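Local coordinates for protein phenol hydroxylase component phN (Pseudomonas stutzeri, PDB 3U52) that probably hydroxylates phenol at a carboxylate-bridged diiron centre, as the large catalytic subunit of a multicomponent bacterial monooxygenase, at residues D90-N95 / I352-E357; M279-L284 / E363-T368; A182-P187 / P444-Q449. One frame throughout, in Å; residues are numbered along the deposited sequence.

Contact 1 of 3, residues D90-N95 / I352-E357; sequences DARYVN and IPEKEE
A single carboxylate oxygen, E357 OE1, is gripped from two opposite faces, by the guanidinium of R92 and by the backbone N-H of E354. R92 NH1 comes in on the syn side at 2.7 Å from E357 OE1, with an N-H...O angle of 151°, and the oxygen sits at the edge of the guanidinium, close to its plane. E354 N takes the anti side, 3.0 Å from the same OE1. The guanidinium and carboxylate planes are 70° apart. E357 runs straight out beyond CG (chi2 -178°) to meet R92, while the arginine bends at chi3.

E354 adds charge alone: its OE1 is 3.7 Å from R92 NH1 and well out of the guanidinium plane, a long salt bridge. Behind, D90 OD1 receives R92 N at 2.8 Å in an Asx turn and makes a weak bond with R92 NE. The other oxygen of E357 pairs with K287. Replacing E357 with alanine takes away the carboxylate, which would probably leave R92 NH1 and the E354 N-H without their shared acceptor and K287 without a counter-charge.

E354 N at the N-cap donates to the side chain of E357 three residues on, as in one half of a capping box, and a salt-bridge network ties this start of helix 355-364 to the lead-in of helix 94-103.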
# COMPACT_ATOMS: atom_id res chain seq x y z
N ASP A 90 -6.66 -21.74 9.51
CA ASP A 90 -6.16 -22.66 10.56
C ASP A 90 -4.65 -22.73 10.44
O ASP A 90 -4.11 -22.60 9.34
CB ASP A 90 -6.70 -24.09 10.34
CG ASP A 90 -6.32 -25.04 11.48
OD1 ASP A 90 -5.38 -25.83 11.32
OD2 ASP A 90 -6.90 -24.92 12.58
N ALA A 91 -3.96 -22.93 11.56
CA ALA A 91 -2.50 -22.97 11.56
C ALA A 91 -1.95 -24.14 10.70
O ALA A 91 -0.78 -24.06 10.29
CB ALA A 91 -1.96 -23.04 12.95
N ARG A 92 -2.76 -25.18 10.41
CA ARG A 92 -2.32 -26.26 9.51
C ARG A 92 -1.85 -25.65 8.19
O ARG A 92 -0.94 -26.16 7.54
CB ARG A 92 -3.42 -27.30 9.20
CG ARG A 92 -3.76 -28.22 10.40
CD ARG A 92 -4.88 -29.25 10.05
NE ARG A 92 -6.07 -28.58 9.50
CZ ARG A 92 -7.11 -29.17 8.89
NH1 ARG A 92 -7.12 -30.49 8.70
NH2 ARG A 92 -8.14 -28.43 8.44
N TYR A 93 -2.51 -24.55 7.79
CA TYR A 93 -2.23 -23.89 6.50
C TYR A 93 -0.78 -23.45 6.42
O TYR A 93 -0.21 -23.44 5.33
CB TYR A 93 -3.16 -22.66 6.29
CG TYR A 93 -2.70 -21.75 5.15
CD1 TYR A 93 -3.04 -22.02 3.80
CD2 TYR A 93 -1.90 -20.64 5.41
CE1 TYR A 93 -2.61 -21.18 2.77
CE2 TYR A 93 -1.46 -19.81 4.39
CZ TYR A 93 -1.82 -20.06 3.09
OH TYR A 93 -1.32 -19.20 2.13
N VAL A 94 -0.16 -23.07 7.54
CA VAL A 94 1.18 -22.50 7.50
C VAL A 94 2.21 -23.57 6.99
O VAL A 94 3.26 -23.21 6.43
CB VAL A 94 1.58 -21.90 8.83
CG1 VAL A 94 3.00 -21.26 8.79
CG2 VAL A 94 0.51 -20.87 9.25
N ASN A 95 1.87 -24.85 7.12
CA ASN A 95 2.70 -25.91 6.55
C ASN A 95 2.94 -25.83 5.04
O ASN A 95 4.01 -26.22 4.59
CB ASN A 95 2.19 -27.26 7.01
CG ASN A 95 2.31 -27.38 8.54
OD1 ASN A 95 3.40 -27.53 9.07
ND2 ASN A 95 1.20 -27.23 9.25
N ILE A 352 -3.64 -36.59 10.29
CA ILE A 352 -4.68 -37.30 9.55
C ILE A 352 -5.79 -36.30 9.15
O ILE A 352 -6.24 -35.54 9.98
CB ILE A 352 -5.20 -38.49 10.41
CG1 ILE A 352 -4.04 -39.48 10.61
CG2 ILE A 352 -6.40 -39.18 9.76
CD1 ILE A 352 -4.30 -40.48 11.71
N PRO A 353 -6.22 -36.28 7.88
CA PRO A 353 -7.28 -35.39 7.42
C PRO A 353 -8.59 -35.54 8.23
O PRO A 353 -8.91 -36.66 8.69
CB PRO A 353 -7.49 -35.82 5.94
CG PRO A 353 -6.83 -37.27 5.87
CD PRO A 353 -5.68 -37.13 6.78
N GLU A 354 -9.34 -34.45 8.41
CA GLU A 354 -10.64 -34.50 9.11
C GLU A 354 -11.61 -35.33 8.32
O GLU A 354 -11.42 -35.52 7.13
CB GLU A 354 -11.25 -33.10 9.30
CG GLU A 354 -10.35 -32.08 9.92
CD GLU A 354 -9.80 -32.52 11.27
OE1 GLU A 354 -8.62 -32.21 11.55
OE2 GLU A 354 -10.53 -33.18 12.06
N LYS A 355 -12.70 -35.79 8.94
CA LYS A 355 -13.65 -36.66 8.22
C LYS A 355 -14.30 -35.91 7.01
O LYS A 355 -14.53 -36.49 5.95
CB LYS A 355 -14.67 -37.30 9.19
CG LYS A 355 -15.95 -36.48 9.39
CD LYS A 355 -17.10 -36.89 8.40
CE LYS A 355 -17.95 -35.69 7.87
NZ LYS A 355 -18.68 -34.87 8.90
N GLU A 356 -14.52 -34.61 7.16
CA GLU A 356 -15.03 -33.79 6.05
C GLU A 356 -14.07 -33.67 4.83
O GLU A 356 -14.51 -33.69 3.70
CB GLU A 356 -15.45 -32.40 6.56
CG GLU A 356 -14.41 -31.69 7.44
CD GLU A 356 -14.64 -31.85 8.98
OE1 GLU A 356 -14.54 -30.81 9.69
OE2 GLU A 356 -14.90 -32.99 9.47
N GLU A 357 -12.77 -33.57 5.09
CA GLU A 357 -11.76 -33.57 4.04
C GLU A 357 -11.75 -34.90 3.33
O GLU A 357 -11.69 -34.98 2.11
CB GLU A 357 -10.40 -33.26 4.64
CG GLU A 357 -10.29 -31.87 5.25
CD GLU A 357 -8.87 -31.61 5.81
OE1 GLU A 357 -8.58 -31.98 6.98
OE2 GLU A 357 -8.05 -31.04 5.05

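Contact 2 of 3, residues M279-L284 / E363-T368; sequences MMDYML and EKYPDT
The polar link between D281 and Y365 carries this contact, and both residues are buried. D281 OD1 lies 2.5 Å from Y365 OH, a short separation, but the hydrogen bond is weak, and the phenol proton has another acceptor within reach. The two side chains arrive from opposite directions, the aspartate from helix 254-283 and the tyrosine from the chain just after helix 355-364. Their flat groups do not lie parallel: carboxylate and ring planes are 71° apart. The same oxygen comes obliquely to the ring, with D281 OD1 3.3 Å from Y365 CZ and 3.5 Å from Y365 CE1. Around this pair the polar atoms have further mates. D281 OD1 is also hydrogen-bonded to S332 OG, while D281 OD2 bonds with W291 N and Y365 OH with S292 N. Those two backbone nitrogens belong to the first turn of helix 291-310, whose N-terminal end would probably help keep the carboxylate ionised.

Among the aromatic contacts, the Y365 ring meets H333 edge-to-face; next to D281 in the chain, Y282 stacks with W336. The Y365 ring is placed with CG beside the backbone N (chi1 -64°), on a residue that has already left helical geometry.

In the backbone, D281 lies within the last turn of its helix. M283 N makes the usual alpha bond to M279 O at 2.9 Å, and the weak i+5 bond from L284 N to the same oxygen marks a wider pi-type turn.

Thus the last turn of helix 254-283 and the exit of helix 355-364 are joined through one hydroxyl, with the start of helix 291-310 and helix 331-342 closing round the junction.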
# COMPACT_ATOMS: atom_id res chain seq x y z
N MET A 279 0.32 -30.66 -1.31
CA MET A 279 -0.03 -29.36 -0.70
C MET A 279 -1.49 -29.00 -0.89
O MET A 279 -2.22 -28.67 0.07
CB MET A 279 0.87 -28.28 -1.34
CG MET A 279 0.84 -26.88 -0.73
SD MET A 279 -0.64 -25.91 -1.09
CE MET A 279 -0.67 -25.33 -2.75
N MET A 280 -1.92 -28.99 -2.15
CA MET A 280 -3.27 -28.50 -2.44
C MET A 280 -4.37 -29.48 -1.98
O MET A 280 -5.44 -29.03 -1.56
CB MET A 280 -3.46 -28.10 -3.91
CG MET A 280 -3.54 -29.25 -4.89
SD MET A 280 -3.44 -28.67 -6.61
CE MET A 280 -5.06 -28.00 -6.89
N ASP A 281 -4.12 -30.79 -2.04
CA ASP A 281 -5.15 -31.75 -1.62
C ASP A 281 -5.24 -31.85 -0.10
O ASP A 281 -6.36 -32.03 0.43
CB ASP A 281 -4.92 -33.14 -2.20
CG ASP A 281 -5.37 -33.26 -3.65
OD1 ASP A 281 -5.28 -34.34 -4.22
OD2 ASP A 281 -5.86 -32.27 -4.23
N TYR A 282 -4.09 -31.75 0.59
CA TYR A 282 -4.01 -32.03 2.06
C TYR A 282 -3.66 -30.85 2.98
O TYR A 282 -4.18 -30.77 4.11
CB TYR A 282 -2.99 -33.14 2.33
CG TYR A 282 -3.48 -34.51 1.92
CD1 TYR A 282 -3.33 -34.98 0.60
CD2 TYR A 282 -4.11 -35.32 2.85
CE1 TYR A 282 -3.82 -36.22 0.20
CE2 TYR A 282 -4.61 -36.59 2.48
CZ TYR A 282 -4.44 -37.03 1.18
OH TYR A 282 -4.94 -38.27 0.87
N MET A 283 -2.75 -29.98 2.55
CA MET A 283 -2.27 -28.95 3.45
C MET A 283 -3.18 -27.71 3.54
O MET A 283 -3.04 -26.92 4.49
CB MET A 283 -0.84 -28.54 3.15
CG MET A 283 0.20 -29.68 3.28
SD MET A 283 1.77 -28.85 3.07
CE MET A 283 2.93 -29.90 3.86
N LEU A 284 -4.08 -27.53 2.58
CA LEU A 284 -5.00 -26.38 2.61
C LEU A 284 -6.31 -26.73 3.36
O LEU A 284 -7.01 -27.65 2.94
CB LEU A 284 -5.32 -25.89 1.19
CG LEU A 284 -4.15 -25.51 0.26
CD1 LEU A 284 -4.65 -25.22 -1.15
CD2 LEU A 284 -3.35 -24.31 0.83
N GLU A 363 -15.25 -37.88 -3.18
CA GLU A 363 -15.87 -37.17 -4.31
C GLU A 363 -14.89 -36.76 -5.42
O GLU A 363 -15.15 -37.00 -6.60
CB GLU A 363 -16.60 -35.95 -3.74
CG GLU A 363 -17.61 -35.31 -4.63
CD GLU A 363 -18.14 -34.03 -3.97
OE1 GLU A 363 -19.04 -34.14 -3.08
OE2 GLU A 363 -17.62 -32.93 -4.32
N LYS A 364 -13.77 -36.17 -5.07
CA LYS A 364 -12.77 -35.79 -6.09
C LYS A 364 -12.02 -36.99 -6.70
O LYS A 364 -11.56 -36.91 -7.83
CB LYS A 364 -11.80 -34.74 -5.55
CG LYS A 364 -12.47 -33.37 -5.12
CD LYS A 364 -13.25 -32.73 -6.25
CE LYS A 364 -13.96 -31.46 -5.82
NZ LYS A 364 -14.79 -31.00 -6.97
N TYR A 365 -11.91 -38.08 -5.93
CA TYR A 365 -11.19 -39.30 -6.31
C TYR A 365 -12.10 -40.55 -6.24
O TYR A 365 -11.87 -41.46 -5.41
CB TYR A 365 -9.92 -39.45 -5.45
CG TYR A 365 -8.96 -38.34 -5.68
CD1 TYR A 365 -8.96 -37.22 -4.86
CD2 TYR A 365 -8.07 -38.37 -6.75
CE1 TYR A 365 -8.09 -36.15 -5.11
CE2 TYR A 365 -7.16 -37.30 -6.96
CZ TYR A 365 -7.20 -36.21 -6.15
OH TYR A 365 -6.34 -35.13 -6.35
N PRO A 366 -13.17 -40.60 -7.07
CA PRO A 366 -14.18 -41.67 -6.89
C PRO A 366 -13.71 -43.12 -7.17
O PRO A 366 -14.27 -44.08 -6.60
CB PRO A 366 -15.28 -41.25 -7.89
CG PRO A 366 -14.56 -40.40 -8.94
CD PRO A 366 -13.55 -39.65 -8.15
N ASP A 367 -12.69 -43.26 -7.99
CA ASP A 367 -12.17 -44.54 -8.43
C ASP A 367 -11.00 -45.07 -7.58
O ASP A 367 -10.59 -46.23 -7.78
CB ASP A 367 -11.66 -44.44 -9.88
CG ASP A 367 -12.70 -43.91 -10.84
OD1 ASP A 367 -13.71 -44.61 -11.05
OD2 ASP A 367 -12.51 -42.78 -11.41
N THR A 368 -10.41 -44.22 -6.71
CA THR A 368 -9.18 -44.59 -5.95
C THR A 368 -9.17 -44.33 -4.43
O THR A 368 -8.56 -45.10 -3.69
CB THR A 368 -7.94 -43.87 -6.52
OG1 THR A 368 -8.15 -42.45 -6.47
CG2 THR A 368 -7.68 -44.31 -7.98

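Contact 3 of 3, residues A182-P187 / P444-Q449; sequences ARSAGP and PEKYIQ
Aromatic side chains of a neighbouring protein chain pack against both S184 and K446, which meet each other as hydroxyl and ammonium. The ring of Y447 also meets an aromatic ring of that chain, their planes at about 75°. The Q449 amide uses its edge, NE2 donating to E445 O at 2.9 Å with that oxygen only 5° out of the amide plane. This is where the last turn of helix 173-184, in the hydroxylase family region, faces a short helix of the YHS region, which also supplies cysteines of the zinc site.

K446 spans the gap fully stretched, CG anti to the backbone N (chi1 -179°) and the chain extended beyond it, which carries NZ out to S184 OG at 2.9 Å, where it donates. S184 OG sits between the backbone N and the carbonyl carbon, turned to the lysine, and is also hydrogen-bonded to the carbonyls of D180 and D181. D181 probably offsets the charge: its OD1 forms a salt bridge with K446 NZ, and its OD2 bonds with Y447 OH. Two other protein chains pack against the lysine as well, so the contact lies at a subunit junction.

Beyond the hydroxyl, the ammonium passes the following residue without bonding to it: K446 NZ lies 3.7 Å from A185 N and 4.0 Å from A185 CB.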
# COMPACT_ATOMS: atom_id res chain seq x y z
N ALA A 182 19.28 -28.28 -14.44
CA ALA A 182 19.12 -27.21 -15.44
C ALA A 182 20.33 -26.27 -15.52
O ALA A 182 20.77 -25.93 -16.61
CB ALA A 182 17.81 -26.39 -15.18
N ARG A 183 20.85 -25.84 -14.37
CA ARG A 183 21.98 -24.89 -14.40
C ARG A 183 23.36 -25.54 -14.77
O ARG A 183 24.27 -24.86 -15.24
CB ARG A 183 22.10 -24.22 -13.06
CG ARG A 183 20.95 -23.24 -12.75
CD ARG A 183 21.45 -22.24 -11.75
NE ARG A 183 21.61 -22.84 -10.44
CZ ARG A 183 22.51 -22.48 -9.53
NH1 ARG A 183 22.53 -23.11 -8.35
NH2 ARG A 183 23.41 -21.54 -9.78
N SER A 184 23.49 -26.85 -14.60
CA SER A 184 24.66 -27.51 -15.10
C SER A 184 24.61 -27.81 -16.59
O SER A 184 25.65 -28.11 -17.20
CB SER A 184 24.94 -28.73 -14.28
OG SER A 184 23.90 -29.67 -14.41
N ALA A 185 23.40 -27.78 -17.16
CA ALA A 185 23.16 -28.02 -18.57
C ALA A 185 23.65 -26.77 -19.34
O ALA A 185 23.92 -25.73 -18.73
CB ALA A 185 21.67 -28.24 -18.81
N GLY A 186 23.80 -26.87 -20.66
CA GLY A 186 24.09 -25.68 -21.48
C GLY A 186 22.90 -24.70 -21.56
O GLY A 186 21.81 -24.97 -20.97
N PRO A 187 23.12 -23.55 -22.23
CA PRO A 187 22.13 -22.46 -22.26
C PRO A 187 20.80 -22.76 -23.00
O PRO A 187 19.74 -22.37 -22.51
CB PRO A 187 22.90 -21.28 -22.93
CG PRO A 187 24.04 -21.97 -23.70
CD PRO A 187 24.38 -23.20 -22.93
N PRO A 444 24.21 -40.94 -18.29
CA PRO A 444 24.59 -41.53 -17.02
C PRO A 444 25.68 -40.78 -16.29
O PRO A 444 25.63 -40.76 -15.07
CB PRO A 444 25.01 -42.99 -17.37
CG PRO A 444 25.17 -43.02 -18.84
CD PRO A 444 24.43 -41.83 -19.45
N GLU A 445 26.65 -40.23 -17.03
CA GLU A 445 27.83 -39.53 -16.47
C GLU A 445 27.41 -38.37 -15.55
O GLU A 445 28.12 -37.99 -14.60
CB GLU A 445 28.70 -38.96 -17.60
CG GLU A 445 29.29 -40.04 -18.60
CD GLU A 445 28.28 -40.51 -19.71
OE1 GLU A 445 28.47 -41.66 -20.22
OE2 GLU A 445 27.32 -39.77 -20.09
N LYS A 446 26.25 -37.80 -15.86
CA LYS A 446 25.70 -36.72 -15.06
C LYS A 446 25.04 -37.29 -13.80
O LYS A 446 25.43 -36.94 -12.69
CB LYS A 446 24.73 -35.89 -15.92
CG LYS A 446 24.10 -34.71 -15.20
CD LYS A 446 23.43 -33.73 -16.24
CE LYS A 446 23.11 -32.45 -15.52
NZ LYS A 446 22.69 -31.34 -16.42
N TYR A 447 24.06 -38.19 -13.97
CA TYR A 447 23.29 -38.69 -12.81
C TYR A 447 24.03 -39.53 -11.75
O TYR A 447 23.61 -39.55 -10.57
CB TYR A 447 21.98 -39.38 -13.26
CG TYR A 447 21.19 -38.34 -13.93
CD1 TYR A 447 20.58 -37.32 -13.17
CD2 TYR A 447 21.16 -38.28 -15.35
CE1 TYR A 447 19.90 -36.27 -13.82
CE2 TYR A 447 20.50 -37.25 -16.01
CZ TYR A 447 19.89 -36.25 -15.23
OH TYR A 447 19.29 -35.26 -15.93
N ILE A 448 25.14 -40.17 -12.13
CA ILE A 448 25.96 -40.89 -11.13
C ILE A 448 26.63 -39.97 -10.12
O ILE A 448 27.14 -40.44 -9.08
CB ILE A 448 27.04 -41.86 -11.79
CG1 ILE A 448 28.16 -41.05 -12.48
CG2 ILE A 448 26.33 -42.86 -12.68
CD1 ILE A 448 29.26 -41.87 -13.17
N GLN A 449 26.60 -38.65 -10.40
CA GLN A 449 27.15 -37.67 -9.46
C GLN A 449 26.24 -37.25 -8.34
O GLN A 449 26.70 -36.67 -7.32
CB GLN A 449 27.55 -36.41 -10.17
CG GLN A 449 28.68 -36.55 -11.15
CD GLN A 449 28.74 -35.31 -12.03
OE1 GLN A 449 29.00 -34.22 -11.53
NE2 GLN A 449 28.50 -35.47 -13.32

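In the fold
Contacts 1 and 2 are neighbours, their centres 12 Å apart, and both use helix 355-364: contact 1 its start, contact 2 its exit. They touch through Y93 with L284 and P353 with Y282, and K287 serves both, binding E357 of one and the backbone carbonyls of D281 and L284 of the other. Contact 3 has its centre about 39 Å and 35 Å from those of contacts 1 and 2. Along the sequence the order is 90-95, 182-187, 279-284, 352-357, 363-368, 444-449, so contact 1 interleaves with both others, while contact 2 falls between the halves of contact 3. Contacts 1 and 3 tie later parts of the chain back to the hydroxylase-family region on opposite sides of the chain's centre.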